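Local structure of putative branched-chain amino acid ABC transporter (Chromobacterium violaceum, 4PYR) at residues I105-A110 with G139-D144; A110-R115 with E291-A296; R118-A123 with P198-S203. The protein binds glutathione and, as a putative lipoprotein with a periplasmic-binding-protein-like fold, may regulate an enzyme. All coordinates share one frame; numbering follows the deposited sequence. Where two conformers were deposited one is given.

Interaction 1 (I105-A110 with G139-D144). With GSH (glutathione), chain B.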
loop_
_atom_site.group_PDB
_atom_site.type_symbol
_atom_site.label_atom_id
_atom_site.label_comp_id
_atom_site.label_asym_id
_atom_site.label_seq_id
_atom_site.Cartn_x
_atom_site.Cartn_y
_atom_site.Cartn_z
ATOM N N ILE A 105 -3.451 0.949 -0.390
ATOM C CA ILE A 105 -4.721 0.983 0.386
ATOM C C ILE A 105 -4.632 0.233 1.694
ATOM O O ILE A 105 -4.323 -0.968 1.754
ATOM C CB ILE A 105 -5.933 0.404 -0.384
ATOM C CG1 ILE A 105 -5.629 -0.943 -1.045
ATOM C CG2 ILE A 105 -6.431 1.404 -1.391
ATOM C CD1 ILE A 105 -6.902 -1.650 -1.476
ATOM N N VAL A 106 -4.960 0.931 2.764
ATOM C CA VAL A 106 -4.747 0.401 4.083
ATOM C C VAL A 106 -5.598 -0.786 4.444
ATOM O O VAL A 106 -5.151 -1.646 5.216
ATOM C CB VAL A 106 -4.893 1.513 5.108
ATOM C CG1 VAL A 106 -3.888 2.606 4.756
ATOM C CG2 VAL A 106 -6.349 2.021 5.172
ATOM N N GLU A 107 -6.813 -0.855 3.887
ATOM C CA GLU A 107 -7.701 -1.953 4.198
ATOM C C GLU A 107 -7.057 -3.276 3.825
ATOM O O GLU A 107 -7.286 -4.297 4.483
ATOM C CB GLU A 107 -9.027 -1.794 3.454
ATOM C CG GLU A 107 -10.013 -0.838 4.124
ATOM C CD GLU A 107 -9.848 0.601 3.721
ATOM O OE1 GLU A 107 -8.891 0.948 2.992
ATOM O OE2 GLU A 107 -10.676 1.432 4.165
ATOM N N GLY A 108 -6.268 -3.270 2.734
ATOM C CA GLY A 108 -5.554 -4.459 2.326
ATOM C C GLY A 108 -4.619 -4.990 3.395
ATOM O O GLY A 108 -4.529 -6.174 3.617
ATOM N N GLU A 109 -3.981 -4.098 4.117
ATOM C CA GLU A 109 -3.079 -4.552 5.148
ATOM C C GLU A 109 -3.864 -5.085 6.358
ATOM O O GLU A 109 -3.505 -6.110 6.953
ATOM C CB GLU A 109 -2.149 -3.412 5.550
ATOM C CG GLU A 109 -1.253 -2.947 4.418
ATOM C CD GLU A 109 -0.154 -2.007 4.853
ATOM O OE1 GLU A 109 -0.003 -1.857 6.079
ATOM O OE2 GLU A 109 0.566 -1.500 3.964
ATOM N N ALA A 110 -5.000 -4.446 6.667
ATOM C CA ALA A 110 -5.822 -4.918 7.785
ATOM C C ALA A 110 -6.334 -6.310 7.514
ATOM O O ALA A 110 -6.340 -7.142 8.410
ATOM C CB ALA A 110 -6.978 -3.970 8.033
ATOM N N GLY A 139 -9.620 -0.874 11.482
ATOM C CA GLY A 139 -10.299 -1.729 12.394
ATOM C C GLY A 139 -11.503 -2.403 11.746
ATOM O O GLY A 139 -11.677 -3.581 11.956
ATOM N N LYS A 140 -12.290 -1.634 10.989
ATOM C CA LYS A 140 -13.450 -2.227 10.258
ATOM C C LYS A 140 -12.987 -3.329 9.307
ATOM O O LYS A 140 -13.571 -4.438 9.285
ATOM C CB LYS A 140 -14.213 -1.107 9.519
ATOM C CG LYS A 140 -15.278 -1.571 8.522
ATOM C CD LYS A 140 -16.408 -2.293 9.212
ATOM C CE LYS A 140 -17.603 -2.350 8.266
ATOM N NZ LYS A 140 -18.611 -3.441 8.473
ATOM N N ALA A 141 -11.944 -3.034 8.523
ATOM C CA ALA A 141 -11.450 -3.997 7.569
ATOM C C ALA A 141 -10.922 -5.250 8.249
ATOM O O ALA A 141 -11.142 -6.353 7.782
ATOM C CB ALA A 141 -10.417 -3.350 6.672
ATOM N N PHE A 142 -10.178 -5.071 9.376
ATOM C CA PHE A 142 -9.734 -6.224 10.134
ATOM C C PHE A 142 -10.927 -7.080 10.624
ATOM O O PHE A 142 -10.956 -8.306 10.497
ATOM C CB PHE A 142 -8.836 -5.767 11.305
ATOM C CG PHE A 142 -8.285 -6.903 12.101
ATOM C CD1 PHE A 142 -9.079 -7.612 12.993
ATOM C CD2 PHE A 142 -6.969 -7.288 11.947
ATOM C CE1 PHE A 142 -8.580 -8.698 13.676
ATOM C CE2 PHE A 142 -6.472 -8.369 12.638
ATOM C CZ PHE A 142 -7.246 -9.059 13.533
ATOM N N ALA A 143 -11.869 -6.411 11.254
ATOM C CA ALA A 143 -12.984 -7.062 11.881
ATOM C C ALA A 143 -13.818 -7.808 10.833
ATOM O O ALA A 143 -14.236 -8.932 11.071
ATOM C CB ALA A 143 -13.819 -6.034 12.582
ATOM N N ASP A 144 -14.001 -7.191 9.687
ATOM C CA ASP A 144 -14.792 -7.867 8.623
ATOM C C ASP A 144 -14.098 -9.143 8.156
ATOM O O ASP A 144 -14.767 -10.189 7.892
ATOM C CB ASP A 144 -15.014 -6.930 7.447
ATOM C CG ASP A 144 -16.107 -5.889 7.710
ATOM O OD1 ASP A 144 -16.829 -5.980 8.730
ATOM O OD2 ASP A 144 -16.241 -4.938 6.920
HETATM N N1 GSH B . -11.540 4.462 -0.714
HETATM C CA1 GSH B . -11.001 5.092 0.472
HETATM C C1 GSH B . -12.032 5.205 1.576
HETATM O O11 GSH B . -12.643 4.183 1.991
HETATM O O12 GSH B . -12.227 6.331 2.092
HETATM C CB1 GSH B . -10.442 6.480 0.135
HETATM C CG1 GSH B . -9.382 6.467 -0.966
HETATM C CD1 GSH B . -8.165 5.710 -0.528
HETATM O OE1 GSH B . -8.197 5.088 0.523
HETATM N N2 GSH B . -7.108 5.805 -1.366
HETATM C CA2 GSH B . -5.798 5.169 -1.171
HETATM C C2 GSH B . -4.783 6.215 -0.821
HETATM O O2 GSH B . -5.334 7.115 -0.178
HETATM C CB2 GSH B . -5.416 4.404 -2.424
HETATM S SG2 GSH B . -6.883 3.945 -3.334
HETATM N N3 GSH B . -3.437 6.221 -1.149
HETATM C CA3 GSH B . -2.550 5.184 -1.757
HETATM C C3 GSH B . -1.615 5.641 -2.880
HETATM O O31 GSH B . -0.486 5.077 -3.051
HETATM O O32 GSH B . -1.985 6.578 -3.616
#
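E107 and A110 of helix 106-119 lie against A141 and F142 of helix 133-150. The two helices pack side by side in a periplasmic-binding-protein-like fold, next to the glutathione site. The short segments cross at -40°, with their axes 8.0 Å apart at closest approach. I105, just ahead of the helix, faces the ligand and not helix 133-150. Its CG2 packs against the cysteinyl part of glutathione. Two residues on, E107 touches the second helix with its aliphatic part: CG stands 3.6 Å from CB of A141. The chain then bends at chi2 (88°) and carries the carboxylate to R137. That arginine forms a salt bridge with E107 and a hydrogen bond to glutathione, so E107 is a second-shell residue that probably positions it. A110 points at the other helix, its CA 4.7 Å from that of F142. CB of A110 rests against CB of A141, at 3.8 Å, and the adjoining backbone of F142. CG of F142 is anti to the backbone N (chi1 -177°), which swings the ring along helix 106-119 toward L113, A114 and M117. There the ring meets A110 obliquely, with CD2 3.6 Å from the carbonyl O of A110.

Interaction 2 (A110-R115 with E291-A296)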
loop_
_atom_site.group_PDB
_atom_site.type_symbol
_atom_site.label_atom_id
_atom_site.label_comp_id
_atom_site.label_asym_id
_atom_site.label_seq_id
_atom_site.Cartn_x
_atom_site.Cartn_y
_atom_site.Cartn_z
ATOM N N ALA A 110 -5.000 -4.446 6.667
ATOM C CA ALA A 110 -5.822 -4.918 7.785
ATOM C C ALA A 110 -6.334 -6.310 7.514
ATOM O O ALA A 110 -6.340 -7.142 8.410
ATOM C CB ALA A 110 -6.978 -3.970 8.033
ATOM N N ARG A 111 -6.781 -6.552 6.265
ATOM C CA ARG A 111 -7.304 -7.860 5.937
ATOM C C ARG A 111 -6.212 -8.921 6.088
ATOM O O ARG A 111 -6.419 -9.996 6.658
ATOM C CB ARG A 111 -7.827 -7.839 4.510
ATOM C CG ARG A 111 -9.147 -7.132 4.368
ATOM C CD ARG A 111 -9.733 -7.483 3.001
ATOM N NE ARG A 111 -9.197 -6.572 2.002
ATOM C CZ ARG A 111 -9.641 -5.324 1.830
ATOM N NH1 ARG A 111 -10.653 -4.842 2.561
ATOM N NH2 ARG A 111 -9.084 -4.561 0.909
ATOM N N GLN A 112 -5.039 -8.646 5.538
ATOM C CA GLN A 112 -3.949 -9.540 5.715
ATOM C C GLN A 112 -3.556 -9.806 7.138
ATOM O O GLN A 112 -3.284 -10.951 7.485
ATOM C CB GLN A 112 -2.775 -9.026 4.965
ATOM C CG GLN A 112 -2.976 -9.252 3.476
ATOM C CD GLN A 112 -1.759 -8.762 2.777
ATOM O OE1 GLN A 112 -0.656 -9.308 2.995
ATOM N NE2 GLN A 112 -1.908 -7.667 2.010
ATOM N N LEU A 113 -3.567 -8.763 7.964
ATOM C CA LEU A 113 -3.215 -8.970 9.343
ATOM C C LEU A 113 -4.161 -9.973 10.031
ATOM O O LEU A 113 -3.723 -10.817 10.798
ATOM C CB LEU A 113 -3.222 -7.649 10.096
ATOM C CG LEU A 113 -2.566 -7.724 11.464
ATOM C CD1 LEU A 113 -1.072 -7.942 11.317
ATOM C CD2 LEU A 113 -2.911 -6.440 12.203
ATOM N N ALA A 114 -5.451 -9.892 9.718
ATOM C CA ALA A 114 -6.373 -10.862 10.240
ATOM C C ALA A 114 -5.998 -12.252 9.774
ATOM O O ALA A 114 -6.038 -13.177 10.557
ATOM C CB ALA A 114 -7.792 -10.528 9.823
ATOM N N ARG A 115 -5.687 -12.411 8.479
ATOM C CA ARG A 115 -5.244 -13.694 7.980
ATOM C C ARG A 115 -3.952 -14.214 8.629
ATOM O O ARG A 115 -3.863 -15.407 8.944
ATOM C CB ARG A 115 -5.149 -13.637 6.441
ATOM C CG ARG A 115 -6.514 -13.395 5.792
ATOM C CD ARG A 115 -6.511 -13.720 4.312
ATOM N NE ARG A 115 -5.801 -12.719 3.528
ATOM C CZ ARG A 115 -6.375 -11.642 2.975
ATOM N NH1 ARG A 115 -7.673 -11.393 3.121
ATOM N NH2 ARG A 115 -5.631 -10.793 2.278
ATOM N N GLU A 291 -3.595 -6.431 -5.845
ATOM C CA GLU A 291 -3.517 -6.550 -4.421
ATOM C C GLU A 291 -2.114 -6.973 -3.999
ATOM O O GLU A 291 -1.378 -7.570 -4.779
ATOM C CB GLU A 291 -4.625 -7.428 -3.878
ATOM C CG GLU A 291 -6.006 -6.911 -4.286
ATOM C CD GLU A 291 -7.137 -7.839 -3.913
ATOM O OE1 GLU A 291 -6.871 -9.051 -3.666
ATOM O OE2 GLU A 291 -8.296 -7.344 -3.877
ATOM N N ARG A 292 -1.733 -6.564 -2.796
ATOM C CA ARG A 292 -0.379 -6.674 -2.300
ATOM C C ARG A 292 -0.337 -7.578 -1.092
ATOM O O ARG A 292 -0.883 -7.241 -0.034
ATOM C CB ARG A 292 0.169 -5.335 -1.800
ATOM C CG ARG A 292 0.472 -4.244 -2.789
ATOM C CD ARG A 292 1.292 -3.168 -2.105
ATOM N NE ARG A 292 0.587 -2.607 -0.978
ATOM C CZ ARG A 292 1.113 -2.293 0.221
ATOM N NH1 ARG A 292 2.379 -2.529 0.520
ATOM N NH2 ARG A 292 0.324 -1.770 1.126
ATOM N N GLN A 293 0.364 -8.692 -1.233
ATOM C CA GLN A 293 0.505 -9.683 -0.174
ATOM C C GLN A 293 1.839 -9.406 0.493
ATOM O O GLN A 293 2.871 -9.346 -0.174
ATOM C CB GLN A 293 0.480 -11.061 -0.777
ATOM C CG GLN A 293 -0.176 -12.133 0.041
ATOM C CD GLN A 293 -0.240 -13.433 -0.720
ATOM O OE1 GLN A 293 -1.338 -13.994 -0.978
ATOM N NE2 GLN A 293 0.920 -13.880 -1.184
ATOM N N LEU A 294 1.822 -9.225 1.813
ATOM C CA LEU A 294 2.982 -8.693 2.515
ATOM C C LEU A 294 3.588 -9.725 3.467
ATOM O O LEU A 294 2.858 -10.465 4.131
ATOM C CB LEU A 294 2.609 -7.486 3.372
ATOM C CG LEU A 294 2.026 -6.282 2.638
ATOM C CD1 LEU A 294 1.729 -5.207 3.672
ATOM C CD2 LEU A 294 2.958 -5.755 1.576
ATOM N N PRO A 295 4.919 -9.692 3.605
ATOM C CA PRO A 295 5.628 -10.477 4.598
ATOM C C PRO A 295 5.459 -9.863 6.026
ATOM O O PRO A 295 5.106 -8.675 6.198
ATOM C CB PRO A 295 7.078 -10.367 4.139
ATOM C CG PRO A 295 7.145 -9.013 3.515
ATOM C CD PRO A 295 5.818 -8.812 2.852
ATOM N N ALA A 296 5.690 -10.705 7.019
ATOM C CA ALA A 296 5.660 -10.287 8.405
ATOM C C ALA A 296 7.050 -10.001 8.884
ATOM O O ALA A 296 8.019 -10.538 8.406
ATOM C CB ALA A 296 5.036 -11.350 9.273
#
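This is a polar contact in which one side-chain amide, that of Q112, meets the backbone of R292 and L294. It joins helix 106-119 to strand 290-298, in the part of the chain where that strand breaks its regular course. Q112 points at the strand, and its chain is extended beyond CG (chi2 -178°). The amide therefore reaches across a gap of 7.4 Å between CA of Q112 and CA of Q293. Its oxygen makes the clear bond. N of L294 donates to OE1 of Q112 over 2.7 Å, with an N-H...O angle of 159°. The donor lies in the carbonyl plane of the amide, on a lone pair. The amide nitrogen faces the carbonyl O of R292, but the modelled separation is too short for a normal hydrogen bond, and its details are doubtful. The amide thus turns its C=O and N-H to an N-H and a C=O two residues apart, much as a neighbouring strand would, and ties the helix to the mixed sheet. NE2 also makes a weak bond to O of G108, one turn back in its own helix. CA of Q293 is 3.4 Å from OE1 of Q112, and CB of L294 is 3.8 Å from it. The guanidinium of R292 takes another course, to a salt bridge with E109 of the same helix. Beside the contact, strand 218-220 supplies I220, which touches both Q112 and L294. On the far side of strand 290-298, strand 280-284 pairs through backbone bonds between K283 and E291 and between D281 and Q293.

Interaction 3 (R118-A123 with P198-S203)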
loop_
_atom_site.group_PDB
_atom_site.type_symbol
_atom_site.label_atom_id
_atom_site.label_comp_id
_atom_site.label_asym_id
_atom_site.label_seq_id
_atom_site.Cartn_x
_atom_site.Cartn_y
_atom_site.Cartn_z
ATOM N N ARG A 118 -4.784 -15.503 12.105
ATOM C CA ARG A 118 -5.362 -16.824 11.994
ATOM C C ARG A 118 -4.315 -17.900 11.755
ATOM O O ARG A 118 -4.303 -18.935 12.415
ATOM C CB ARG A 118 -6.376 -16.828 10.857
ATOM C CG ARG A 118 -7.656 -16.146 11.239
ATOM C CD ARG A 118 -8.344 -16.953 12.315
ATOM N NE ARG A 118 -9.140 -18.056 11.781
ATOM C CZ ARG A 118 -10.039 -18.711 12.508
ATOM N NH1 ARG A 118 -10.232 -18.331 13.768
ATOM N NH2 ARG A 118 -10.743 -19.694 11.988
ATOM N N ASP A 119 -3.413 -17.642 10.823
ATOM C CA ASP A 119 -2.322 -18.572 10.586
ATOM C C ASP A 119 -1.514 -18.882 11.839
ATOM O O ASP A 119 -1.109 -20.029 12.067
ATOM C CB ASP A 119 -1.360 -18.054 9.545
ATOM C CG ASP A 119 -0.532 -19.174 8.985
ATOM O OD1 ASP A 119 -1.131 -20.221 8.606
ATOM O OD2 ASP A 119 0.703 -19.032 8.987
ATOM N N ASP A 120 -1.305 -17.838 12.646
ATOM C CA ASP A 120 -0.572 -17.944 13.920
ATOM C C ASP A 120 -1.429 -18.515 15.081
ATOM O O ASP A 120 -1.028 -18.417 16.238
ATOM C CB ASP A 120 -0.049 -16.557 14.368
ATOM C CG ASP A 120 1.149 -16.038 13.573
ATOM O OD1 ASP A 120 1.698 -16.791 12.748
ATOM O OD2 ASP A 120 1.575 -14.845 13.829
ATOM N N SER A 121 -2.609 -19.069 14.782
ATOM C CA SER A 121 -3.481 -19.731 15.763
ATOM C C SER A 121 -3.909 -18.862 16.927
ATOM O O SER A 121 -4.051 -19.349 18.060
ATOM C CB SER A 121 -2.859 -21.031 16.315
ATOM O OG SER A 121 -2.643 -21.975 15.297
ATOM N N ARG A 122 -4.117 -17.579 16.656
ATOM C CA ARG A 122 -4.673 -16.687 17.667
ATOM C C ARG A 122 -6.160 -16.949 17.665
ATOM O O ARG A 122 -6.821 -16.649 16.705
ATOM C CB ARG A 122 -4.389 -15.229 17.344
ATOM C CG ARG A 122 -2.908 -14.925 17.153
ATOM C CD ARG A 122 -2.043 -15.678 18.147
ATOM N NE ARG A 122 -0.649 -15.267 18.000
ATOM C CZ ARG A 122 0.354 -15.800 18.672
ATOM N NH1 ARG A 122 0.137 -16.759 19.548
ATOM N NH2 ARG A 122 1.587 -15.366 18.452
ATOM N N ALA A 123 -6.670 -17.536 18.732
ATOM C CA ALA A 123 -8.082 -17.930 18.781
ATOM C C ALA A 123 -9.012 -16.843 19.312
ATOM O O ALA A 123 -10.207 -16.836 19.005
ATOM C CB ALA A 123 -8.236 -19.175 19.625
ATOM N N PRO A 198 1.267 -11.532 22.661
ATOM C CA PRO A 198 1.577 -11.174 21.282
ATOM C C PRO A 198 0.784 -9.963 20.803
ATOM O O PRO A 198 -0.439 -9.912 20.991
ATOM C CB PRO A 198 1.149 -12.414 20.510
ATOM C CG PRO A 198 1.175 -13.530 21.472
ATOM C CD PRO A 198 0.845 -12.935 22.800
ATOM N N VAL A 199 1.466 -8.999 20.194
ATOM C CA VAL A 199 0.870 -7.776 19.717
ATOM C C VAL A 199 1.229 -7.647 18.232
ATOM O O VAL A 199 2.373 -7.862 17.838
ATOM C CB VAL A 199 1.352 -6.541 20.512
ATOM C CG1 VAL A 199 0.747 -5.259 19.948
ATOM C CG2 VAL A 199 0.997 -6.726 21.993
ATOM N N TYR A 200 0.219 -7.331 17.425
ATOM C CA TYR A 200 0.337 -7.214 15.999
ATOM C C TYR A 200 -0.159 -5.881 15.495
ATOM O O TYR A 200 -1.088 -5.294 16.064
ATOM C CB TYR A 200 -0.573 -8.259 15.363
ATOM C CG TYR A 200 -0.175 -9.685 15.570
ATOM C CD1 TYR A 200 -0.440 -10.354 16.771
ATOM C CD2 TYR A 200 0.451 -10.395 14.547
ATOM C CE1 TYR A 200 -0.093 -11.669 16.949
ATOM C CE2 TYR A 200 0.766 -11.730 14.682
ATOM C CZ TYR A 200 0.522 -12.384 15.871
ATOM O OH TYR A 200 0.843 -13.738 16.025
ATOM N N GLY A 201 0.418 -5.397 14.421
ATOM C CA GLY A 201 -0.070 -4.209 13.737
ATOM C C GLY A 201 0.207 -4.295 12.227
ATOM O O GLY A 201 0.852 -5.212 11.742
ATOM N N THR A 202 -0.264 -3.280 11.522
ATOM C CA THR A 202 0.037 -3.067 10.138
ATOM C C THR A 202 1.227 -2.120 10.008
ATOM O O THR A 202 1.842 -1.740 11.008
ATOM C CB THR A 202 -1.166 -2.497 9.360
ATOM O OG1 THR A 202 -1.476 -1.180 9.852
ATOM C CG2 THR A 202 -2.344 -3.343 9.562
ATOM N N SER A 203 1.525 -1.684 8.785
ATOM C CA SER A 203 2.649 -0.817 8.543
ATOM C C SER A 203 2.419 0.563 9.155
ATOM O O SER A 203 3.323 1.343 9.154
ATOM C CB SER A 203 2.930 -0.690 7.038
ATOM O OG SER A 203 1.930 0.033 6.350
#
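Y200 reaches from strand 199-201 toward the end of helix 106-119, and its hydroxyl meets D120 and R122. The side chains of R122 and Y200 cross at about a right angle, and the guanidinium is turned 71° from the ring. R122 approaches side-on: NE lies 2.9 Å and NH2 3.0 Å from OH of Y200. Both nitrogens donate to this one oxygen, which sits close to the guanidinium plane. The N-H...O angle from NE is 148°, and that from NH2 is slightly more bent, as expected when two donors share an acceptor. A bend of the arginine at chi2 turns its head to the tyrosine. The carboxylate of D120 is tilted 46° from the ring. Its OD2 lies at the ring edge and accepts a hydrogen bond from the hydroxyl, 2.6 Å from OH of Y200 to OD2 of D120. The bond arrives on the anti side of OD2, a little out of the carboxylate plane. P198 lies over one face of the R122 guanidinium, toward its rim, with CG 3.6 Å from NH2 of R122. The carbonyl O of D120 lies over the opposite face, also toward the rim. The helix ends in a Schellman motif with S121 as its C' residue, and the turn places D120 and R122 toward the same hydroxyl. L113, L116 and M117 of helix 106-119 pack on Y200, so the contact joins the end of that helix to a strand of the mixed sheet. The hydroxyl donates one hydrogen bond to D120 and accepts two from R122. R122 may polarise the hydroxyl and strengthen its bond to OD2, and its positive charge would probably favour an ionised D120.

All three interactions use helix 106-119. Interaction 1 lies at its N-terminal end beside glutathione, interaction 2 along its middle, and interaction 3 at its C-terminal end, away from the ligand. Interactions 1 and 2 have centres about 9 Å apart and share A110. E109 ties them by a salt bridge, OE2 to NH2 of R292 at 2.9 Å. The same carboxylate reaches interaction 3, with OE1 2.7 Å from OG of S203, a probable hydrogen bond. L113 joins interactions 2 and 3, its CD1 3.4 Å from O of G201. Segments 291-296 and 198-203 belong to the same mixed sheet. The nearest atoms of the R292 side chain and glutathione are about 8 Å apart.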